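Local atomic coordinates of putative uncharacterized protein (Chaetomium thermophilum, PDB entry 4XRI), a protein that probably carries proteins into the nucleus as an importin-beta transport receptor, a flexible HEAT-repeat solenoid thought to bind a small GTPase. Residues T438-G443 with A477-W482; R464-G469 with W482-I487. The protein carries 2 engineered substitutions. All blocks are in the same frame, centred on the assembly; numbering follows the deposited sequence.

How the interactions relate
Both interactions use helix 477-490, which packs against helix 432-449 in interaction 1 and against helix 455-472 in interaction 2; these two partners are consecutive in the chain. Interaction 1 joins nearly parallel helices and is partly buried, with an aromatic stack on its more exposed side and small residues inside. Interaction 2 joins roughly antiparallel helices, and every touching residue is buried: aliphatic branches and one phenyl face. Neither has a hydrogen bond between its segments, though S479 bonds D436 just outside 438-443. Their centres lie about 6 Å apart, and the CB of A483 touches both the CA of G443 and L466. W482, common to both, packs on 438-443 but does not touch 464-469.

Interaction 1: T438-G443 with A477-W482; sequences TAYALG and AASCCW
The aromatic contact dominates the outer side of this pair. The Y440 ring and the six-membered ring of W482 form an offset stack, centroids 4.7 Å apart and planes inclined by 21°. The overlap is at the rims: CZ3 of W482 sits over one face of the tyrosine, and CE1 of Y440 over one face of the indole. Both side chains have CG anti to the backbone N, which puts each ring beside its own carbonyl carbon, and from their separate helices they cross obliquely.

The indole also reaches the backbone of helix 432-449. Its CZ3 lies 3.2 Å from the carbonyl O of Y440, which meets the indole edge in plane, and 3.4 Å from the C of G443. A side chain at G443 would point at the indole, and a CB there would collide with CE3; the bare glycine is what lets the ring come so close to the helix.

Both helices belong to a HEAT-repeat solenoid, built of stacked helices; here they run nearly parallel, 18° between the axes of the short segments, with a closest approach of 8.0 Å between those axes.

Small apolar groups bring the helices together on the inner side. The CB of A439 meets the CB of S479 at 3.8 Å and, a little farther off, SG of C480. Although the C480 CB is directed away from the other helix, SG still brushes that methyl; L470 of helix 455-472 also touches the C480 side chain.

No hydrogen bond joins the two segments themselves. The S479 hydroxyl, beside its own backbone N, is near CB of Y440, but its polar partner is OD1 of D436, one turn earlier on helix 432-449, so a hydrogen bond still ties the two helices together.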
ATOM      1  N   THR A 438      24.394  -6.153  10.301  1.00 44.67           N
ATOM      2  CA  THR A 438      25.519  -5.653   9.523  1.00 44.83           C
ATOM      3  C   THR A 438      25.235  -5.765   8.030  1.00 42.70           C
ATOM      4  O   THR A 438      25.466  -4.824   7.269  1.00 44.15           O
ATOM      5  CB  THR A 438      26.814  -6.413   9.852  1.00 48.44           C
ATOM      6  OG1 THR A 438      27.169  -6.180  11.220  1.00 44.50           O
ATOM      7  CG2 THR A 438      27.943  -5.944   8.956  1.00 49.71           C
ATOM      8  N   ALA A 439      24.731  -6.926   7.623  1.00 40.13           N
ATOM      9  CA  ALA A 439      24.375  -7.164   6.229  1.00 47.21           C
ATOM     10  C   ALA A 439      23.341  -6.153   5.746  1.00 47.70           C
ATOM     11  O   ALA A 439      23.484  -5.568   4.674  1.00 47.49           O
ATOM     12  CB  ALA A 439      23.853  -8.580   6.051  1.00 43.81           C
ATOM     13  N   TYR A 440      22.308  -5.943   6.556  1.00 43.95           N
ATOM     14  CA  TYR A 440      21.238  -5.004   6.234  1.00 48.35           C
ATOM     15  C   TYR A 440      21.758  -3.574   6.153  1.00 49.55           C
ATOM     16  O   TYR A 440      21.352  -2.803   5.283  1.00 50.53           O
ATOM     17  CB  TYR A 440      20.120  -5.094   7.274  1.00 56.41           C
ATOM     18  CG  TYR A 440      18.879  -4.311   6.909  1.00 62.30           C
ATOM     19  CD1 TYR A 440      17.908  -4.864   6.084  1.00 64.10           C
ATOM     20  CD2 TYR A 440      18.672  -3.028   7.399  1.00 65.14           C
ATOM     21  CE1 TYR A 440      16.770  -4.157   5.750  1.00 65.81           C
ATOM     22  CE2 TYR A 440      17.535  -2.312   7.070  1.00 64.06           C
ATOM     23  CZ  TYR A 440      16.586  -2.882   6.246  1.00 67.71           C
ATOM     24  OH  TYR A 440      15.452  -2.176   5.914  1.00 66.16           O
ATOM     25  N   ALA A 441      22.658  -3.229   7.068  1.00 43.21           N
ATOM     26  CA  ALA A 441      23.262  -1.904   7.098  1.00 43.72           C
ATOM     27  C   ALA A 441      24.087  -1.667   5.841  1.00 46.02           C
ATOM     28  O   ALA A 441      24.118  -0.560   5.308  1.00 45.20           O
ATOM     29  CB  ALA A 441      24.125  -1.739   8.343  1.00 39.57           C
ATOM     30  N   LEU A 442      24.760  -2.716   5.375  1.00 46.06           N
ATOM     31  CA  LEU A 442      25.537  -2.646   4.145  1.00 43.68           C
ATOM     32  C   LEU A 442      24.626  -2.443   2.941  1.00 47.57           C
ATOM     33  O   LEU A 442      25.005  -1.795   1.969  1.00 52.45           O
ATOM     34  CB  LEU A 442      26.383  -3.911   3.973  1.00 43.94           C
ATOM     35  CG  LEU A 442      27.605  -4.019   4.890  1.00 45.24           C
ATOM     36  CD1 LEU A 442      28.153  -5.435   4.907  1.00 46.13           C
ATOM     37  CD2 LEU A 442      28.676  -3.033   4.448  1.00 46.88           C
ATOM     38  N   GLY A 443      23.422  -3.001   3.015  1.00 43.79           N
ATOM     39  CA  GLY A 443      22.431  -2.812   1.973  1.00 50.68           C
ATOM     40  C   GLY A 443      21.917  -1.389   1.973  1.00 55.73           C
ATOM     41  O   GLY A 443      21.779  -0.770   0.920  1.00 52.32           O
ATOM     42  N   ALA A 477      20.392 -14.606   5.472  1.00 52.34           N
ATOM     43  CA  ALA A 477      20.274 -14.808   4.024  1.00 58.44           C
ATOM     44  C   ALA A 477      19.485 -13.696   3.333  1.00 53.78           C
ATOM     45  O   ALA A 477      19.928 -13.145   2.325  1.00 59.93           O
ATOM     46  CB  ALA A 477      19.628 -16.154   3.731  1.00 59.10           C
ATOM     47  N   ALA A 478      18.318 -13.374   3.884  1.00 54.02           N
ATOM     48  CA  ALA A 478      17.447 -12.345   3.322  1.00 54.12           C
ATOM     49  C   ALA A 478      18.158 -10.995   3.234  1.00 54.17           C
ATOM     50  O   ALA A 478      18.141 -10.343   2.188  1.00 54.99           O
ATOM     51  CB  ALA A 478      16.177 -12.222   4.151  1.00 45.57           C
ATOM     52  N   SER A 479      18.780 -10.590   4.338  1.00 51.93           N
ATOM     53  CA  SER A 479      19.547  -9.345   4.402  1.00 48.33           C
ATOM     54  C   SER A 479      20.686  -9.321   3.382  1.00 41.73           C
ATOM     55  O   SER A 479      20.875  -8.330   2.672  1.00 46.04           O
ATOM     56  CB  SER A 479      20.107  -9.138   5.812  1.00 48.54           C
ATOM     57  OG  SER A 479      19.082  -8.796   6.730  1.00 58.33           O
ATOM     58  N   CYS A 480      21.444 -10.415   3.321  1.00 43.11           N
ATOM     59  CA  CYS A 480      22.525 -10.572   2.350  1.00 46.96           C
ATOM     60  C   CYS A 480      22.006 -10.435   0.922  1.00 47.80           C
ATOM     61  O   CYS A 480      22.582  -9.713   0.105  1.00 44.21           O
ATOM     62  CB  CYS A 480      23.216 -11.928   2.527  1.00 44.04           C
ATOM     63  SG  CYS A 480      24.306 -12.055   3.974  1.00 52.69           S
ATOM     64  N   CYS A 481      20.909 -11.133   0.642  1.00 49.65           N
ATOM     65  CA  CYS A 481      20.240 -11.067  -0.656  1.00 49.80           C
ATOM     66  C   CYS A 481      19.832  -9.637  -1.022  1.00 48.02           C
ATOM     67  O   CYS A 481      20.067  -9.187  -2.147  1.00 41.79           O
ATOM     68  CB  CYS A 481      19.010 -11.983  -0.666  1.00 42.44           C
ATOM     69  SG  CYS A 481      19.384 -13.749  -0.825  1.00 51.24           S
ATOM     70  N   TRP A 482      19.226  -8.932  -0.068  1.00 49.63           N
ATOM     71  CA  TRP A 482      18.787  -7.553  -0.280  1.00 48.35           C
ATOM     72  C   TRP A 482      19.957  -6.631  -0.618  1.00 48.95           C
ATOM     73  O   TRP A 482      19.889  -5.833  -1.559  1.00 51.70           O
ATOM     74  CB  TRP A 482      18.057  -7.016   0.953  1.00 46.31           C
ATOM     75  CG  TRP A 482      17.582  -5.609   0.760  1.00 52.83           C
ATOM     76  CD1 TRP A 482      16.661  -5.184  -0.148  1.00 53.51           C
ATOM     77  CD2 TRP A 482      18.003  -4.441   1.481  1.00 52.62           C
ATOM     78  NE1 TRP A 482      16.479  -3.829  -0.043  1.00 55.12           N
ATOM     79  CE2 TRP A 482      17.290  -3.346   0.950  1.00 53.86           C
ATOM     80  CE3 TRP A 482      18.913  -4.214   2.519  1.00 49.89           C
ATOM     81  CZ2 TRP A 482      17.453  -2.046   1.424  1.00 54.64           C
ATOM     82  CZ3 TRP A 482      19.073  -2.917   2.989  1.00 57.98           C
ATOM     83  CH2 TRP A 482      18.347  -1.851   2.439  1.00 59.78           C
TER

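Interaction 2: R464-G469 with W482-I487; sequences RSLFNG and WALMNI
One face of the F467 ring is covered by CD1 of L484, which stands 3.9 Å from the ring centroid and only 11° off the normal, a well-centred CH-pi contact. The nearest ring atom to this methyl is CE2, at 3.8 Å, and the leucine crosses the phenyl group obliquely. The F467 side chain also touches S509, N512 and L513 of helix 503-516. The W482 indole takes no part in meeting 464-469; ND2 of N486 lies 3.3 Å above the centre of one face, and the Y440 ring stacks on the opposite face.

The other branch of L484 serves L466. Its CD2 is 3.7 Å from CD1 of L466 and equally close to the L466 CB, as the two leucines slide past each other in opposite directions. Helices 455-472 and 477-490 run roughly antiparallel here (145° between the axes of the short segments), an antiparallel packing of neighbouring helices common in HEAT-repeat solenoids, and the contact lies in the apolar layer between them. An alanine here in place of L484, lacking CG and both methyls, would probably leave the F467 face and the L466 side chain less tightly packed and loosen this buried interface.

L466 divides its two methyls between neighbours. CD1 meets CD1 of I487 tip to tip at 3.5 Å, while CD2 rests 3.8 Å from the CB of A483.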
ATOM      1  N   ARG A 464      31.916 -10.733  -1.290  1.00 51.72           N
ATOM      2  CA  ARG A 464      32.375 -12.013  -0.764  1.00 48.78           C
ATOM      3  C   ARG A 464      31.759 -12.307   0.601  1.00 44.44           C
ATOM      4  O   ARG A 464      31.352 -13.437   0.878  1.00 48.53           O
ATOM      5  CB  ARG A 464      33.902 -12.037  -0.671  1.00 59.12           C
ATOM      6  CG  ARG A 464      34.499 -13.430  -0.545  1.00 65.54           C
ATOM      7  CD  ARG A 464      36.011 -13.390  -0.688  1.00 77.90           C
ATOM      8  NE  ARG A 464      36.639 -12.602   0.368  1.00 89.05           N
ATOM      9  CZ  ARG A 464      37.895 -12.170   0.330  1.00 94.54           C
ATOM     10  NH1 ARG A 464      38.385 -11.459   1.337  1.00 95.73           N
ATOM     11  NH2 ARG A 464      38.660 -12.441  -0.719  1.00 96.71           N
ATOM     12  N   SER A 465      31.687 -11.282   1.446  1.00 49.96           N
ATOM     13  CA  SER A 465      31.133 -11.425   2.788  1.00 51.78           C
ATOM     14  C   SER A 465      29.631 -11.688   2.745  1.00 51.22           C
ATOM     15  O   SER A 465      29.106 -12.487   3.520  1.00 50.97           O
ATOM     16  CB  SER A 465      31.418 -10.174   3.621  1.00 53.87           C
ATOM     17  OG  SER A 465      30.703  -9.055   3.125  1.00 51.01           O
ATOM     18  N   LEU A 466      28.947 -11.006   1.833  1.00 52.73           N
ATOM     19  CA  LEU A 466      27.508 -11.171   1.672  1.00 49.49           C
ATOM     20  C   LEU A 466      27.175 -12.566   1.156  1.00 49.61           C
ATOM     21  O   LEU A 466      26.236 -13.202   1.635  1.00 48.32           O
ATOM     22  CB  LEU A 466      26.954 -10.106   0.726  1.00 48.12           C
ATOM     23  CG  LEU A 466      27.096  -8.670   1.232  1.00 49.84           C
ATOM     24  CD1 LEU A 466      26.901  -7.688   0.100  1.00 50.54           C
ATOM     25  CD2 LEU A 466      26.115  -8.395   2.357  1.00 45.15           C
ATOM     26  N   PHE A 467      27.950 -13.040   0.185  1.00 50.58           N
ATOM     27  CA  PHE A 467      27.757 -14.384  -0.347  1.00 53.22           C
ATOM     28  C   PHE A 467      28.103 -15.440   0.693  1.00 56.44           C
ATOM     29  O   PHE A 467      27.410 -16.450   0.809  1.00 53.07           O
ATOM     30  CB  PHE A 467      28.593 -14.601  -1.609  1.00 57.01           C
ATOM     31  CG  PHE A 467      27.872 -14.243  -2.879  1.00 53.63           C
ATOM     32  CD1 PHE A 467      28.340 -13.229  -3.696  1.00 48.96           C
ATOM     33  CD2 PHE A 467      26.722 -14.918  -3.250  1.00 50.53           C
ATOM     34  CE1 PHE A 467      27.676 -12.898  -4.864  1.00 50.39           C
ATOM     35  CE2 PHE A 467      26.053 -14.593  -4.414  1.00 50.58           C
ATOM     36  CZ  PHE A 467      26.531 -13.582  -5.222  1.00 53.73           C
ATOM     37  N   ASN A 468      29.174 -15.204   1.443  1.00 52.63           N
ATOM     38  CA  ASN A 468      29.561 -16.105   2.522  1.00 55.25           C
ATOM     39  C   ASN A 468      28.436 -16.243   3.538  1.00 57.66           C
ATOM     40  O   ASN A 468      28.151 -17.337   4.023  1.00 56.51           O
ATOM     41  CB  ASN A 468      30.835 -15.609   3.210  1.00 57.54           C
ATOM     42  CG  ASN A 468      31.335 -16.570   4.270  1.00 64.38           C
ATOM     43  OD1 ASN A 468      31.267 -16.286   5.466  1.00 65.43           O
ATOM     44  ND2 ASN A 468      31.838 -17.719   3.834  1.00 67.75           N
ATOM     45  N   GLY A 469      27.793 -15.121   3.843  1.00 59.52           N
ATOM     46  CA  GLY A 469      26.658 -15.111   4.746  1.00 59.70           C
ATOM     47  C   GLY A 469      25.459 -15.824   4.153  1.00 58.46           C
ATOM     48  O   GLY A 469      24.798 -16.610   4.831  1.00 58.00           O
ATOM     49  N   TRP A 482      19.226  -8.932  -0.068  1.00 49.63           N
ATOM     50  CA  TRP A 482      18.787  -7.553  -0.280  1.00 48.35           C
ATOM     51  C   TRP A 482      19.957  -6.631  -0.618  1.00 48.95           C
ATOM     52  O   TRP A 482      19.889  -5.833  -1.559  1.00 51.70           O
ATOM     53  CB  TRP A 482      18.057  -7.016   0.953  1.00 46.31           C
ATOM     54  CG  TRP A 482      17.582  -5.609   0.760  1.00 52.83           C
ATOM     55  CD1 TRP A 482      16.661  -5.184  -0.148  1.00 53.51           C
ATOM     56  CD2 TRP A 482      18.003  -4.441   1.481  1.00 52.62           C
ATOM     57  NE1 TRP A 482      16.479  -3.829  -0.043  1.00 55.12           N
ATOM     58  CE2 TRP A 482      17.290  -3.346   0.950  1.00 53.86           C
ATOM     59  CE3 TRP A 482      18.913  -4.214   2.519  1.00 49.89           C
ATOM     60  CZ2 TRP A 482      17.453  -2.046   1.424  1.00 54.64           C
ATOM     61  CZ3 TRP A 482      19.073  -2.917   2.989  1.00 57.98           C
ATOM     62  CH2 TRP A 482      18.347  -1.851   2.439  1.00 59.78           C
ATOM     63  N   ALA A 483      21.027  -6.755   0.161  1.00 43.26           N
ATOM     64  CA  ALA A 483      22.246  -5.983  -0.052  1.00 44.68           C
ATOM     65  C   ALA A 483      22.844  -6.277  -1.426  1.00 46.75           C
ATOM     66  O   ALA A 483      23.218  -5.361  -2.159  1.00 50.47           O
ATOM     67  CB  ALA A 483      23.260  -6.286   1.050  1.00 45.93           C
ATOM     68  N   LEU A 484      22.918  -7.560  -1.767  1.00 41.01           N
ATOM     69  CA  LEU A 484      23.456  -8.000  -3.055  1.00 40.92           C
ATOM     70  C   LEU A 484      22.674  -7.446  -4.247  1.00 47.53           C
ATOM     71  O   LEU A 484      23.259  -7.068  -5.265  1.00 49.21           O
ATOM     72  CB  LEU A 484      23.479  -9.528  -3.119  1.00 45.97           C
ATOM     73  CG  LEU A 484      24.593 -10.209  -2.325  1.00 50.87           C
ATOM     74  CD1 LEU A 484      24.465 -11.718  -2.409  1.00 55.36           C
ATOM     75  CD2 LEU A 484      25.941  -9.758  -2.848  1.00 54.82           C
ATOM     76  N   MET A 485      21.350  -7.409  -4.111  1.00 47.44           N
ATOM     77  CA  MET A 485      20.481  -6.845  -5.141  1.00 52.64           C
ATOM     78  C   MET A 485      20.756  -5.360  -5.353  1.00 52.09           C
ATOM     79  O   MET A 485      20.865  -4.895  -6.491  1.00 54.09           O
ATOM     80  CB  MET A 485      19.009  -7.054  -4.778  1.00 52.52           C
ATOM     81  CG  MET A 485      18.483  -8.451  -5.058  1.00 54.14           C
ATOM     82  SD  MET A 485      16.684  -8.503  -5.020  1.00 52.63           S
ATOM     83  CE  MET A 485      16.367  -8.029  -3.322  1.00 49.75           C
ATOM     84  N   ASN A 486      20.861  -4.624  -4.248  1.00 50.36           N
ATOM     85  CA  ASN A 486      21.225  -3.209  -4.279  1.00 48.80           C
ATOM     86  C   ASN A 486      22.511  -2.964  -5.058  1.00 53.92           C
ATOM     87  O   ASN A 486      22.574  -2.078  -5.906  1.00 61.06           O
ATOM     88  CB  ASN A 486      21.378  -2.662  -2.855  1.00 50.31           C
ATOM     89  CG  ASN A 486      20.044  -2.382  -2.191  1.00 49.09           C
ATOM     90  OD1 ASN A 486      19.057  -2.073  -2.859  1.00 54.55           O
ATOM     91  ND2 ASN A 486      20.010  -2.480  -0.868  1.00 49.02           N
ATOM     92  N   ILE A 487      23.529  -3.763  -4.759  1.00 46.47           N
ATOM     93  CA  ILE A 487      24.828  -3.669  -5.414  1.00 48.75           C
ATOM     94  C   ILE A 487      24.733  -3.907  -6.918  1.00 51.62           C
ATOM     95  O   ILE A 487      25.310  -3.161  -7.714  1.00 53.78           O
ATOM     96  CB  ILE A 487      25.815  -4.675  -4.806  1.00 50.60           C
ATOM     97  CG1 ILE A 487      26.133  -4.288  -3.362  1.00 48.32           C
ATOM     98  CG2 ILE A 487      27.086  -4.754  -5.633  1.00 50.03           C
ATOM     99  CD1 ILE A 487      26.776  -5.398  -2.580  1.00 46.71           C
TER